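Local coordinates for NTD biosynthesis operon protein NtdA (PDB 4K2I) that catalyses the reversible pyridoxal phosphate-dependent transfer of an amino group from glutamate to 3-dehydro-glucose 6-phosphate, giving kanosamine 6-phosphate in antibiotic biosynthesis, at residues Ala225-Gly230 against Val349-Pro354; Tyr248-Val253 against Leu314-Arg319; Ser275-Glu280 against Gly292-Met297. All coordinates share one frame; numbering follows the deposited sequence.

Interaction 1: Ala225-Gly230 against Val349-Pro354; sequences ACQGIG and VWHLFP. With PMP (4'-deoxy-4'-aminopyridoxal-5'-phosphate), chain M; EDO (1,2-ethanediol), chain N.
Gln227 lies across the imidazole of His351, the two side chains meeting at about a right angle. Gln227 CB makes an off-centre CH-pi contact, 4.2 Å from the centroid of the His351 ring. Further along, Gln227 CD comes within 3.6 Å of His351 CD2. The amide there is tilted 35° from the ring plane. CG of His351 is anti to its backbone N (chi1 173°), which swings the ring under the glutamine chain. His351 ND1 is then held by the side-chain oxygen of Asn250.

Beyond CG the Gln227 chain runs extended to the cofactor. Gln227 NE2 gives a hydrogen bond of 2.7 Å to O3 of the bound pyridoxamine phosphate. Gln227 OE1 accepts from the backbone N of Tyr201, so the amide is fixed at both ends. Leu352 CD1 packs beside this oxygen.

The fold is that of the PLP-dependent aminotransferases of fold type I. The type I turn from Ala225 to Gly228 follows strand 220-224 of the large mixed sheet. Residues 349-354 lead into strand 353-356, which pairs with 412-415 in a separate small sheet.

Val349 fills the other end of the contact with its two methyls. Val349 CG1 rests 3.7 Å from Gly230 C, and Val349 CG2 lies 3.8 Å from Gly228 CA. No hydrogen bond joins the two segments directly.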
loop_
_atom_site.group_PDB
_atom_site.type_symbol
_atom_site.label_atom_id
_atom_site.label_comp_id
_atom_site.label_asym_id
_atom_site.label_seq_id
_atom_site.Cartn_x
_atom_site.Cartn_y
_atom_site.Cartn_z
ATOM N N ALA B 225 -14.256 -2.220 -11.479
ATOM C CA ALA B 225 -13.703 -2.080 -12.824
ATOM C C ALA B 225 -12.190 -2.229 -12.780
ATOM O O ALA B 225 -11.471 -1.664 -13.608
ATOM C CB ALA B 225 -14.075 -0.721 -13.403
ATOM N N CYS B 226 -11.696 -2.992 -11.810
ATOM C CA CYS B 226 -10.257 -3.143 -11.662
ATOM C C CYS B 226 -9.562 -3.701 -12.909
ATOM O O CYS B 226 -8.387 -3.419 -13.134
ATOM C CB CYS B 226 -9.912 -3.925 -10.396
ATOM S SG CYS B 226 -10.331 -2.950 -8.912
ATOM N N GLN B 227 -10.289 -4.446 -13.738
ATOM C CA GLN B 227 -9.718 -4.951 -14.989
ATOM C C GLN B 227 -10.251 -4.207 -16.224
ATOM O O GLN B 227 -10.012 -4.624 -17.348
ATOM C CB GLN B 227 -9.994 -6.455 -15.144
ATOM C CG GLN B 227 -9.487 -7.289 -13.968
ATOM C CD GLN B 227 -9.745 -8.774 -14.133
ATOM O OE1 GLN B 227 -10.462 -9.205 -15.038
ATOM N NE2 GLN B 227 -9.153 -9.565 -13.259
ATOM N N GLY B 228 -10.977 -3.113 -16.019
ATOM C CA GLY B 228 -11.677 -2.492 -17.125
ATOM C C GLY B 228 -11.262 -1.091 -17.541
ATOM O O GLY B 228 -12.049 -0.402 -18.194
ATOM N N ILE B 229 -10.047 -0.657 -17.205
ATOM C CA ILE B 229 -9.643 0.681 -17.634
ATOM C C ILE B 229 -9.718 0.802 -19.155
ATOM O O ILE B 229 -9.247 -0.074 -19.885
ATOM C CB ILE B 229 -8.258 1.128 -17.103
ATOM C CG1 ILE B 229 -8.071 2.623 -17.393
ATOM C CG2 ILE B 229 -7.123 0.307 -17.725
ATOM C CD1 ILE B 229 -7.167 3.348 -16.441
ATOM N N GLY B 230 -10.362 1.868 -19.621
ATOM C CA GLY B 230 -10.509 2.122 -21.047
ATOM C C GLY B 230 -11.901 1.864 -21.607
ATOM O O GLY B 230 -12.194 2.256 -22.736
ATOM N N VAL B 349 -12.283 -4.442 -23.054
ATOM C CA VAL B 349 -10.910 -3.983 -23.213
ATOM C C VAL B 349 -9.872 -5.112 -23.177
ATOM O O VAL B 349 -8.667 -4.857 -23.169
ATOM C CB VAL B 349 -10.559 -2.884 -22.204
ATOM C CG1 VAL B 349 -11.339 -1.625 -22.529
ATOM C CG2 VAL B 349 -10.843 -3.350 -20.782
ATOM N N TRP B 350 -10.345 -6.353 -23.140
ATOM C CA TRP B 350 -9.481 -7.509 -23.346
ATOM C C TRP B 350 -8.314 -7.591 -22.355
ATOM O O TRP B 350 -7.151 -7.699 -22.744
ATOM C CB TRP B 350 -8.979 -7.519 -24.801
ATOM C CG TRP B 350 -10.115 -7.419 -25.774
ATOM C CD1 TRP B 350 -10.451 -6.335 -26.541
ATOM C CD2 TRP B 350 -11.101 -8.422 -26.042
ATOM N NE1 TRP B 350 -11.573 -6.614 -27.288
ATOM C CE2 TRP B 350 -11.992 -7.888 -26.998
ATOM C CE3 TRP B 350 -11.308 -9.729 -25.579
ATOM C CZ2 TRP B 350 -13.072 -8.620 -27.508
ATOM C CZ3 TRP B 350 -12.387 -10.455 -26.083
ATOM C CH2 TRP B 350 -13.259 -9.892 -27.032
ATOM N N HIS B 351 -8.630 -7.527 -21.071
ATOM C CA HIS B 351 -7.611 -7.720 -20.053
ATOM C C HIS B 351 -7.190 -9.188 -20.057
ATOM O O HIS B 351 -5.994 -9.517 -19.949
ATOM C CB HIS B 351 -8.129 -7.314 -18.668
ATOM C CG HIS B 351 -7.181 -7.652 -17.568
ATOM N ND1 HIS B 351 -6.026 -6.937 -17.341
ATOM C CD2 HIS B 351 -7.189 -8.657 -16.661
ATOM C CE1 HIS B 351 -5.377 -7.471 -16.323
ATOM N NE2 HIS B 351 -6.065 -8.514 -15.890
ATOM N N LEU B 352 -8.193 -10.056 -20.193
ATOM C CA LEU B 352 -7.989 -11.483 -20.360
ATOM C C LEU B 352 -8.830 -11.965 -21.548
ATOM O O LEU B 352 -9.798 -11.302 -21.936
ATOM C CB LEU B 352 -8.331 -12.225 -19.068
ATOM C CG LEU B 352 -7.365 -12.047 -17.880
ATOM C CD1 LEU B 352 -8.095 -12.119 -16.548
ATOM C CD2 LEU B 352 -6.267 -13.099 -17.896
ATOM N N PHE B 353 -8.446 -13.096 -22.144
ATOM C CA PHE B 353 -9.142 -13.618 -23.316
ATOM C C PHE B 353 -9.705 -15.029 -23.099
ATOM O O PHE B 353 -8.981 -16.025 -23.210
ATOM C CB PHE B 353 -8.232 -13.593 -24.557
ATOM C CG PHE B 353 -8.959 -13.895 -25.833
ATOM C CD1 PHE B 353 -9.581 -12.877 -26.551
ATOM C CD2 PHE B 353 -9.055 -15.201 -26.306
ATOM C CE1 PHE B 353 -10.264 -13.149 -27.733
ATOM C CE2 PHE B 353 -9.752 -15.483 -27.486
ATOM C CZ PHE B 353 -10.361 -14.450 -28.198
ATOM N N PRO B 354 -11.008 -15.112 -22.795
ATOM C CA PRO B 354 -11.654 -16.395 -22.484
ATOM C C PRO B 354 -12.303 -17.098 -23.661
ATOM O O PRO B 354 -13.152 -16.528 -24.337
ATOM C CB PRO B 354 -12.752 -15.998 -21.493
ATOM C CG PRO B 354 -13.096 -14.585 -21.859
ATOM C CD PRO B 354 -11.839 -13.956 -22.409
HETATM N N1 PMP M . -10.956 -6.886 -8.530
HETATM C C2 PMP M . -10.506 -7.605 -9.614
HETATM C C2A PMP M . -11.526 -8.120 -10.603
HETATM C C3 PMP M . -9.119 -7.825 -9.747
HETATM O O3 PMP M . -8.588 -8.530 -10.792
HETATM C C4 PMP M . -8.231 -7.332 -8.803
HETATM C C4A PMP M . -6.722 -7.601 -8.981
HETATM N N4A PMP M . -6.418 -8.850 -9.696
HETATM C C5 PMP M . -8.735 -6.607 -7.711
HETATM C C6 PMP M . -10.093 -6.397 -7.592
HETATM C C5A PMP M . -7.842 -6.039 -6.642
HETATM O O4P PMP M . -6.994 -5.058 -7.171
HETATM P P PMP M . -5.600 -4.727 -6.444
HETATM O O1P PMP M . -5.826 -4.722 -4.952
HETATM O O2P PMP M . -5.051 -3.397 -6.968
HETATM O O3P PMP M . -4.640 -5.900 -6.732
HETATM C C1 EDO N . -16.614 -17.336 -24.654
HETATM O O1 EDO N . -15.890 -16.182 -24.209
HETATM C C2 EDO N . -18.070 -17.200 -24.220
HETATM O O2 EDO N . -18.669 -16.099 -24.914
#

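Interaction 2: Tyr248-Val253 against Leu314-Arg319. With PMP (4'-deoxy-4'-aminopyridoxal-5'-phosphate), chain M; ACT (acetate ion), chain O.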
loop_
_atom_site.group_PDB
_atom_site.type_symbol
_atom_site.label_atom_id
_atom_site.label_comp_id
_atom_site.label_asym_id
_atom_site.label_seq_id
_atom_site.Cartn_x
_atom_site.Cartn_y
_atom_site.Cartn_z
ATOM N N TYR B 248 0.020 -5.912 -13.395
ATOM C CA TYR B 248 -0.558 -6.815 -14.397
ATOM C C TYR B 248 -1.743 -6.225 -15.175
ATOM O O TYR B 248 -2.240 -6.845 -16.121
ATOM C CB TYR B 248 -1.059 -8.106 -13.743
ATOM C CG TYR B 248 0.005 -8.962 -13.120
ATOM C CD1 TYR B 248 0.702 -9.885 -13.882
ATOM C CD2 TYR B 248 0.303 -8.863 -11.769
ATOM C CE1 TYR B 248 1.666 -10.681 -13.326
ATOM C CE2 TYR B 248 1.279 -9.656 -11.196
ATOM C CZ TYR B 248 1.961 -10.563 -11.986
ATOM O OH TYR B 248 2.939 -11.366 -11.438
ATOM N N LYS B 249 -2.216 -5.056 -14.777
ATOM C CA LYS B 249 -3.428 -4.507 -15.389
ATOM C C LYS B 249 -3.136 -3.861 -16.745
ATOM O O LYS B 249 -1.979 -3.633 -17.083
ATOM C CB LYS B 249 -4.105 -3.522 -14.430
ATOM C CG LYS B 249 -4.552 -4.169 -13.116
ATOM C CD LYS B 249 -5.585 -5.257 -13.396
ATOM C CE LYS B 249 -5.979 -6.020 -12.146
ATOM N NZ LYS B 249 -4.831 -6.858 -11.675
ATOM N N ASN B 250 -4.182 -3.583 -17.523
ATOM C CA ASN B 250 -4.034 -2.880 -18.804
ATOM C C ASN B 250 -3.202 -1.602 -18.654
ATOM O O ASN B 250 -2.398 -1.242 -19.524
ATOM C CB ASN B 250 -5.402 -2.576 -19.420
ATOM C CG ASN B 250 -6.085 -3.820 -19.968
ATOM O OD1 ASN B 250 -5.794 -4.949 -19.548
ATOM N ND2 ASN B 250 -6.993 -3.622 -20.913
ATOM N N PHE B 251 -3.385 -0.938 -17.519
ATOM C CA PHE B 251 -2.505 0.149 -17.124
ATOM C C PHE B 251 -2.155 -0.053 -15.667
ATOM O O PHE B 251 -3.046 -0.100 -14.822
ATOM C CB PHE B 251 -3.187 1.507 -17.305
ATOM C CG PHE B 251 -2.548 2.615 -16.503
ATOM C CD1 PHE B 251 -1.186 2.858 -16.588
ATOM C CD2 PHE B 251 -3.315 3.412 -15.667
ATOM C CE1 PHE B 251 -0.598 3.861 -15.854
ATOM C CE2 PHE B 251 -2.741 4.425 -14.936
ATOM C CZ PHE B 251 -1.372 4.649 -15.025
ATOM N N GLY B 252 -0.864 -0.146 -15.381
ATOM C CA GLY B 252 -0.386 -0.356 -14.026
ATOM C C GLY B 252 0.836 0.479 -13.683
ATOM O O GLY B 252 1.500 1.037 -14.567
ATOM N N VAL B 253 1.135 0.584 -12.394
ATOM C CA VAL B 253 2.344 1.288 -11.969
ATOM C C VAL B 253 3.420 0.243 -11.651
ATOM O O VAL B 253 3.428 -0.820 -12.272
ATOM C CB VAL B 253 2.045 2.260 -10.808
ATOM C CG1 VAL B 253 1.086 3.334 -11.300
ATOM C CG2 VAL B 253 1.423 1.529 -9.598
ATOM N N LEU B 314 -2.346 3.059 -26.919
ATOM C CA LEU B 314 -1.641 2.154 -27.815
ATOM C C LEU B 314 -1.734 0.700 -27.328
ATOM O O LEU B 314 -1.992 -0.199 -28.120
ATOM C CB LEU B 314 -0.175 2.569 -27.960
ATOM C CG LEU B 314 0.710 1.533 -28.672
ATOM C CD1 LEU B 314 0.377 1.440 -30.159
ATOM C CD2 LEU B 314 2.191 1.830 -28.470
ATOM N N ASN B 315 -1.524 0.476 -26.028
ATOM C CA ASN B 315 -1.543 -0.877 -25.481
ATOM C C ASN B 315 -2.922 -1.507 -25.524
ATOM O O ASN B 315 -3.057 -2.688 -25.862
ATOM C CB ASN B 315 -0.980 -0.918 -24.057
ATOM C CG ASN B 315 0.541 -0.872 -24.028
ATOM O OD1 ASN B 315 1.206 -1.024 -25.056
ATOM N ND2 ASN B 315 1.096 -0.681 -22.847
ATOM N N ASN B 316 -3.945 -0.728 -25.172
ATOM C CA ASN B 316 -5.316 -1.217 -25.279
ATOM C C ASN B 316 -5.648 -1.535 -26.733
ATOM O O ASN B 316 -6.315 -2.522 -27.020
ATOM C CB ASN B 316 -6.325 -0.227 -24.690
ATOM C CG ASN B 316 -6.612 -0.488 -23.217
ATOM O OD1 ASN B 316 -5.878 -1.218 -22.532
ATOM N ND2 ASN B 316 -7.684 0.110 -22.719
ATOM N N PHE B 317 -5.160 -0.715 -27.654
ATOM C CA PHE B 317 -5.371 -1.008 -29.073
ATOM C C PHE B 317 -4.717 -2.327 -29.502
ATOM O O PHE B 317 -5.325 -3.119 -30.223
ATOM C CB PHE B 317 -4.890 0.115 -29.990
ATOM C CG PHE B 317 -5.106 -0.197 -31.445
ATOM C CD1 PHE B 317 -6.324 0.070 -32.044
ATOM C CD2 PHE B 317 -4.109 -0.802 -32.201
ATOM C CE1 PHE B 317 -6.537 -0.239 -33.368
ATOM C CE2 PHE B 317 -4.328 -1.122 -33.525
ATOM C CZ PHE B 317 -5.536 -0.832 -34.110
ATOM N N LYS B 318 -3.478 -2.553 -29.072
ATOM C CA LYS B 318 -2.803 -3.808 -29.377
ATOM C C LYS B 318 -3.549 -5.013 -28.797
ATOM O O LYS B 318 -3.635 -6.045 -29.446
ATOM C CB LYS B 318 -1.347 -3.777 -28.920
ATOM C CG LYS B 318 -0.494 -2.753 -29.680
ATOM C CD LYS B 318 0.951 -2.758 -29.199
ATOM C CE LYS B 318 1.676 -4.028 -29.648
ATOM N NZ LYS B 318 3.084 -4.072 -29.134
ATOM N N ARG B 319 -4.101 -4.883 -27.590
ATOM C CA ARG B 319 -4.928 -5.954 -27.029
ATOM C C ARG B 319 -6.121 -6.245 -27.921
ATOM O O ARG B 319 -6.453 -7.407 -28.151
ATOM C CB ARG B 319 -5.427 -5.610 -25.619
ATOM C CG ARG B 319 -4.373 -5.672 -24.517
ATOM C CD ARG B 319 -4.948 -5.221 -23.160
ATOM N NE ARG B 319 -3.920 -5.193 -22.125
ATOM C CZ ARG B 319 -3.616 -6.231 -21.352
ATOM N NH1 ARG B 319 -4.280 -7.382 -21.472
ATOM N NH2 ARG B 319 -2.648 -6.117 -20.451
HETATM N N1 PMP M . -10.956 -6.886 -8.530
HETATM C C2 PMP M . -10.506 -7.605 -9.614
HETATM C C2A PMP M . -11.526 -8.120 -10.603
HETATM C C3 PMP M . -9.119 -7.825 -9.747
HETATM O O3 PMP M . -8.588 -8.530 -10.792
HETATM C C4 PMP M . -8.231 -7.332 -8.803
HETATM C C4A PMP M . -6.722 -7.601 -8.981
HETATM N N4A PMP M . -6.418 -8.850 -9.696
HETATM C C5 PMP M . -8.735 -6.607 -7.711
HETATM C C6 PMP M . -10.093 -6.397 -7.592
HETATM C C5A PMP M . -7.842 -6.039 -6.642
HETATM O O4P PMP M . -6.994 -5.058 -7.171
HETATM P P PMP M . -5.600 -4.727 -6.444
HETATM O O1P PMP M . -5.826 -4.722 -4.952
HETATM O O2P PMP M . -5.051 -3.397 -6.968
HETATM O O3P PMP M . -4.640 -5.900 -6.732
HETATM C C ACT O . -2.490 -8.975 -18.771
HETATM O O ACT O . -1.653 -8.128 -18.465
HETATM O OXT ACT O . -2.971 -8.985 -19.892
HETATM C CH3 ACT O . -2.926 -10.016 -17.774
HETATM O O HOH W 1 -0.505 0.567 -20.698
HETATM O O HOH W 2 -3.228 -2.471 -22.082
HETATM O O HOH W 3 -0.782 -3.863 -20.102
#
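Asn250 O is approached by three waters that link it to residues 314-319. One, 2.9 Å from Asn250 O, accepts from Asn315 ND2. A second accepts from Arg319 NE and lies 3.0 Å from Asn316 OD1. The third accepts from Arg319 NH2.

Asn316 OD1 also takes a weak hydrogen bond of 3.1 Å from Asn250 ND2. The two amides cross at about a right angle, their planes 81° apart. Asn250 ND2 has a second acceptor in Val349 O.

The Asn250 amide stacks on the Arg319 guanidinium, the planes 14° apart. Asn250 OD1, engaged by His351, stands over the centre of one face of the guanidinium, 3.1 Å from Arg319 CZ. The angles rule out a hydrogen bond, but an oxygen here is probably drawn by the positive charge.

Acetate, probably from the crystallisation liquor, meets the guanidinium edge. Arg319 NH1 bonds acetate OXT at 2.6 Å, and Arg319 NH2 bonds both carboxylate oxygens. Trp350 O is a further acceptor for NH1.

The Lys249 side chain starts off away from residues 314-319. Its NZ is 3.2 Å from N4A of the pyridoxamine phosphate. This is the Schiff-base lysine site of a fold type I aminotransferase.

Interaction 3: Ser275-Glu280 against Gly292-Met297; sequences SYHGFE and GFNSKM. With PMP (4'-deoxy-4'-aminopyridoxal-5'-phosphate), chain C.
His277 and Gly292 form the tight part of the contact, with CA atoms 3.7 Å apart. Gly278 N lies 3.4 Å from Gly292 CA, which leaves no room for a side chain on Gly292. His277 and Gly278 are the central residues of a type I' turn running from Tyr276 to Phe279. Both have positive phi, which suits Gly278.

Two backbone hydrogen bonds tie the segments together. His277 N donates to Phe293 O at 2.7 Å, and Ser295 N donates to Ser275 O at 2.9 Å. They flank Tyr276 and Asn294, the non-hydrogen-bonded pair of a single antiparallel bridge. Phe293 O also lies over the centre of one face of the His277 ring. The ring folds back there because CG of His277 stands beside its own backbone N (chi1 -67°). His277 and Asn294 then run side by side, pointing the same way, with His277 NE2 3.8 Å from Asn294 CB. On the buried side, Ser275 packs on helix 127-137, and its hydroxyl bonds Ile272 O.

The side with Tyr276 and Lys296 is looser, and both residues are partly exposed. Lys296 CD approaches Tyr276 CB at 4.0 Å. The amine of Lys296 stays 5.8 Å from the Tyr276 ring centroid, at most a weak cation-pi attraction. Asn294 OD1 is at the edge of the same ring. Tyr276 itself binds substrate.

With chi1 at -172° the Asn294 side chain extends away from its own N and carries the amide to the cofactor. Asn294 ND2 bonds O1P of a pyridoxamine phosphate at 2.7 Å. Ser244, Thr128 and Gln227 of the second subunit hold that same cofactor. His277 also meets Phe153 of the second subunit edge-to-face. An active site built from both chains is characteristic of fold type I aminotransferases.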
loop_
_atom_site.group_PDB
_atom_site.type_symbol
_atom_site.label_atom_id
_atom_site.label_comp_id
_atom_site.label_asym_id
_atom_site.label_seq_id
_atom_site.Cartn_x
_atom_site.Cartn_y
_atom_site.Cartn_z
ATOM N N SER B 275 -9.668 7.187 3.544
ATOM C CA SER B 275 -8.397 6.829 2.912
ATOM C C SER B 275 -7.223 7.300 3.760
ATOM O O SER B 275 -6.090 6.863 3.573
ATOM C CB SER B 275 -8.290 7.448 1.509
ATOM O OG SER B 275 -7.937 8.829 1.586
ATOM N N TYR B 276 -7.487 8.219 4.677
ATOM C CA TYR B 276 -6.408 8.768 5.484
ATOM C C TYR B 276 -6.831 9.020 6.938
ATOM O O TYR B 276 -7.082 10.164 7.339
ATOM C CB TYR B 276 -5.832 10.030 4.825
ATOM C CG TYR B 276 -4.509 10.433 5.417
ATOM C CD1 TYR B 276 -3.440 9.547 5.424
ATOM C CD2 TYR B 276 -4.326 11.694 5.982
ATOM C CE1 TYR B 276 -2.223 9.901 5.969
ATOM C CE2 TYR B 276 -3.106 12.060 6.537
ATOM C CZ TYR B 276 -2.060 11.155 6.525
ATOM O OH TYR B 276 -0.847 11.491 7.072
ATOM N N HIS B 277 -6.955 7.924 7.694
ATOM C CA HIS B 277 -7.067 7.940 9.158
ATOM C C HIS B 277 -8.318 8.595 9.744
ATOM O O HIS B 277 -8.365 8.848 10.945
ATOM C CB HIS B 277 -5.822 8.579 9.779
ATOM C CG HIS B 277 -4.585 7.766 9.591
ATOM N ND1 HIS B 277 -4.451 6.496 10.109
ATOM C CD2 HIS B 277 -3.440 8.023 8.916
ATOM C CE1 HIS B 277 -3.266 6.012 9.771
ATOM N NE2 HIS B 277 -2.634 6.920 9.050
ATOM N N GLY B 278 -9.317 8.871 8.910
ATOM C CA GLY B 278 -10.521 9.538 9.370
ATOM C C GLY B 278 -10.312 11.021 9.624
ATOM O O GLY B 278 -11.134 11.670 10.272
ATOM N N PHE B 279 -9.202 11.557 9.130
ATOM C CA PHE B 279 -8.885 12.968 9.321
ATOM C C PHE B 279 -9.779 13.857 8.467
ATOM O O PHE B 279 -10.171 13.479 7.358
ATOM C CB PHE B 279 -7.428 13.261 8.944
ATOM C CG PHE B 279 -6.399 12.642 9.867
ATOM C CD1 PHE B 279 -6.738 12.230 11.150
ATOM C CD2 PHE B 279 -5.080 12.497 9.445
ATOM C CE1 PHE B 279 -5.775 11.671 11.993
ATOM C CE2 PHE B 279 -4.107 11.941 10.281
ATOM C CZ PHE B 279 -4.453 11.527 11.553
ATOM N N GLU B 280 -10.100 15.041 8.978
ATOM C CA GLU B 280 -10.667 16.080 8.130
ATOM C C GLU B 280 -9.777 16.257 6.894
ATOM O O GLU B 280 -8.554 16.229 7.006
ATOM C CB GLU B 280 -10.751 17.396 8.894
ATOM C CG GLU B 280 -11.181 18.567 8.034
ATOM C CD GLU B 280 -11.511 19.802 8.849
ATOM O OE1 GLU B 280 -12.004 19.654 9.987
ATOM O OE2 GLU B 280 -11.279 20.921 8.347
ATOM N N GLY B 292 -10.161 5.599 10.189
ATOM C CA GLY B 292 -9.829 5.467 8.787
ATOM C C GLY B 292 -8.589 4.616 8.613
ATOM O O GLY B 292 -8.044 4.080 9.583
ATOM N N PHE B 293 -8.136 4.503 7.372
ATOM C CA PHE B 293 -7.015 3.651 7.053
ATOM C C PHE B 293 -5.823 4.498 6.631
ATOM O O PHE B 293 -5.870 5.727 6.683
ATOM C CB PHE B 293 -7.399 2.680 5.934
ATOM C CG PHE B 293 -8.604 1.827 6.248
ATOM C CD1 PHE B 293 -8.467 0.634 6.940
ATOM C CD2 PHE B 293 -9.874 2.213 5.838
ATOM C CE1 PHE B 293 -9.580 -0.160 7.229
ATOM C CE2 PHE B 293 -10.990 1.432 6.127
ATOM C CZ PHE B 293 -10.845 0.243 6.821
ATOM N N ASN B 294 -4.746 3.830 6.234
ATOM C CA ASN B 294 -3.600 4.498 5.659
ATOM C C ASN B 294 -3.506 3.984 4.244
ATOM O O ASN B 294 -2.650 3.149 3.924
ATOM C CB ASN B 294 -2.332 4.171 6.441
ATOM C CG ASN B 294 -1.146 4.991 5.983
ATOM O OD1 ASN B 294 -1.293 5.907 5.179
ATOM N ND2 ASN B 294 0.037 4.669 6.493
ATOM N N SER B 295 -4.404 4.470 3.395
ATOM C CA SER B 295 -4.594 3.834 2.103
ATOM C C SER B 295 -4.629 4.752 0.893
ATOM O O SER B 295 -5.252 4.405 -0.103
ATOM C CB SER B 295 -5.849 2.974 2.117
ATOM O OG SER B 295 -5.683 1.890 3.007
ATOM N N LYS B 296 -3.956 5.900 0.966
ATOM C CA LYS B 296 -3.729 6.714 -0.230
ATOM C C LYS B 296 -2.623 6.083 -1.094
ATOM O O LYS B 296 -1.745 5.395 -0.580
ATOM C CB LYS B 296 -3.318 8.143 0.150
ATOM C CG LYS B 296 -4.328 8.909 1.004
ATOM C CD LYS B 296 -3.782 10.283 1.364
ATOM C CE LYS B 296 -3.734 11.198 0.140
ATOM N NZ LYS B 296 -2.908 12.417 0.378
ATOM N N MET B 297 -2.658 6.329 -2.399
ATOM C CA MET B 297 -1.545 5.967 -3.278
ATOM C C MET B 297 -0.304 6.804 -2.902
ATOM O O MET B 297 -0.450 7.928 -2.400
ATOM C CB MET B 297 -1.955 6.225 -4.729
ATOM C CG MET B 297 -0.918 5.860 -5.780
ATOM S SD MET B 297 -1.593 6.177 -7.425
ATOM C CE MET B 297 -0.283 5.564 -8.483
HETATM N N1 PMP C . 2.288 4.154 15.145
HETATM C C2 PMP C . 3.056 5.292 15.323
HETATM C C2A PMP C . 3.537 5.677 16.704
HETATM C C3 PMP C . 3.391 6.083 14.210
HETATM O O3 PMP C . 4.150 7.213 14.375
HETATM C C4 PMP C . 2.952 5.721 12.942
HETATM C C4A PMP C . 3.313 6.594 11.732
HETATM N N4A PMP C . 3.421 8.015 12.081
HETATM C C5 PMP C . 2.172 4.565 12.794
HETATM C C6 PMP C . 1.849 3.798 13.904
HETATM C C5A PMP C . 1.657 4.125 11.448
HETATM O O4P PMP C . 2.712 3.778 10.587
HETATM P P PMP C . 2.523 3.854 8.982
HETATM O O1P PMP C . 1.166 3.342 8.575
HETATM O O2P PMP C . 3.656 3.076 8.318
HETATM O O3P PMP C . 2.557 5.348 8.611
#

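In the fold
Interactions 1 and 2 are neighbours in the core, with centres 9 Å apart. Asn250 connects the two contacts, and both touch one cofactor. Interaction 1 is van der Waals packing without a direct hydrogen bond. Interaction 2 is polar, with a stacked arginine and bridging waters against helix 312-329. Interaction 3 lies far out, about 25 Å from the chain centre, yet is buried, partly by the second subunit. Its grip is mainly backbone to backbone. It meets interaction 2 where Met297 packs on Val253. It reaches the cofactor of the second subunit, whereas interactions 1 and 2 serve their own.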